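Local coordinates for PixA inclusion body protein (Burkholderia cenocepacia, PDB 4LZK) that is of unknown function but belongs to the PixA family of inclusion body proteins and is built largely of beta strands, at residues G123-S126 against A127-P131. Numbering follows the deposited sequence.
Sequences GAAS and AAETP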
loop_
_atom_site.group_PDB
_atom_site.type_symbol
_atom_site.label_atom_id
_atom_site.label_comp_id
_atom_site.label_asym_id
_atom_site.label_seq_id
_atom_site.Cartn_x
_atom_site.Cartn_y
_atom_site.Cartn_z
ATOM N N GLY C 123 26.812 -26.777 5.131
ATOM C CA GLY C 123 26.433 -27.936 5.924
ATOM C C GLY C 123 25.576 -27.475 7.115
ATOM O O GLY C 123 25.398 -26.282 7.386
ATOM N N ALA C 124 25.069 -28.427 7.859
ATOM C CA ALA C 124 24.171 -28.113 8.930
ATOM C C ALA C 124 24.926 -27.551 10.161
ATOM O O ALA C 124 26.175 -27.628 10.285
ATOM C CB ALA C 124 23.321 -29.298 9.264
ATOM N N ALA C 125 24.166 -26.934 11.053
ATOM C CA ALA C 125 24.720 -26.450 12.309
ATOM C C ALA C 125 24.853 -27.675 13.277
ATOM O O ALA C 125 24.300 -28.731 12.997
ATOM C CB ALA C 125 23.845 -25.348 12.845
ATOM N N SER C 126 25.591 -27.570 14.376
ATOM C CA SER C 126 25.726 -28.756 15.275
ATOM C C SER C 126 24.358 -29.072 15.837
ATOM O O SER C 126 23.405 -28.231 15.766
ATOM C CB SER C 126 26.684 -28.460 16.386
ATOM O OG SER C 126 26.138 -27.442 17.237
ATOM N N ALA C 127 24.228 -30.252 16.448
ATOM C CA ALA C 127 22.947 -30.672 16.990
ATOM C C ALA C 127 22.509 -29.710 18.135
ATOM O O ALA C 127 21.299 -29.415 18.338
ATOM C CB ALA C 127 23.075 -32.141 17.498
ATOM N N ALA C 128 23.515 -29.205 18.884
ATOM C CA ALA C 128 23.268 -28.360 20.065
ATOM C C ALA C 128 22.593 -27.023 19.663
ATOM O O ALA C 128 21.963 -26.356 20.502
ATOM C CB ALA C 128 24.598 -28.067 20.748
ATOM N N GLU C 129 22.822 -26.659 18.410
ATOM C CA GLU C 129 22.362 -25.425 17.775
ATOM C C GLU C 129 21.087 -25.665 16.896
ATOM O O GLU C 129 20.691 -24.790 16.151
ATOM C CB GLU C 129 23.472 -24.915 16.873
ATOM C CG GLU C 129 24.602 -24.158 17.569
ATOM C CD GLU C 129 25.762 -23.901 16.594
ATOM O OE1 GLU C 129 25.878 -22.778 16.063
ATOM O OE2 GLU C 129 26.498 -24.884 16.238
ATOM N N THR C 130 20.551 -26.882 16.858
ATOM C CA THR C 130 19.421 -27.174 15.976
ATOM C C THR C 130 18.267 -27.718 16.805
ATOM O O THR C 130 18.393 -28.797 17.424
ATOM C CB THR C 130 19.779 -28.192 14.866
ATOM O OG1 THR C 130 20.973 -27.761 14.204
ATOM C CG2 THR C 130 18.654 -28.322 13.801
ATOM N N PRO C 131 17.164 -26.968 16.902
ATOM C CA PRO C 131 15.961 -27.617 17.431
ATOM C C PRO C 131 15.612 -28.922 16.702
ATOM O O PRO C 131 15.618 -28.991 15.477
ATOM C CB PRO C 131 14.868 -26.567 17.210
ATOM C CG PRO C 131 15.626 -25.261 17.291
ATOM C CD PRO C 131 16.986 -25.502 16.736
HETATM O O HOH W 1 27.393 -25.108 13.919
#
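Ser126 O takes two hydrogen bonds from residues further along the same turn. Glu129 N donates to it over 3.1 Å, closing a short 3-10 turn at 127-129, and Thr130 OG1 lies 2.9 Å from Ser126 O. The two donors come in on opposite faces of the carbonyl plane, the amide 62° out of it and the hydroxyl 39°, so neither follows a lone pair and the oxygen is clasped from both sides. Thr130 owes this reach to a chi1 of -51°, which holds OG1 beside its own backbone N. A further backbone bond, from Thr130 N to Ala127 O, closes the next, overlapping turn.

The side chain of Glu129 folds back over the start of the turn. Its chain is extended beyond CG, and the carboxylate arrives at the serine, where Ser126 OG donates to the anti lone pair of Glu129 OE2 over 2.8 Å. The same oxygen draws a weak bond from Ser126 N, at 3.4 Å, and a water bridges the pair, accepting from Ser126 N at 3.1 Å and donating to Glu129 OE2. Carbon contacts are few: Ala125 CB rests 4.1 Å from Glu129 CB.

The turn belongs to the long loop between strands 115-120 and 142-149, its centre about 28 Å from the centre of the chain, and other copies of the protein embrace it. Glu129 OE1 accepts from Leu174 N of a second subunit, so the two carboxylate oxygens serve different partners, while Glu129 O is hydrogen-bonded to Tyr165 OH of that subunit. A third subunit makes backbone hydrogen bonds with Ala127 and Thr130. Ala125 and Thr130 pack on Tyr165 of the second subunit, so the protruding loop is docked on strands 154-167 and 172-186 of that neighbour.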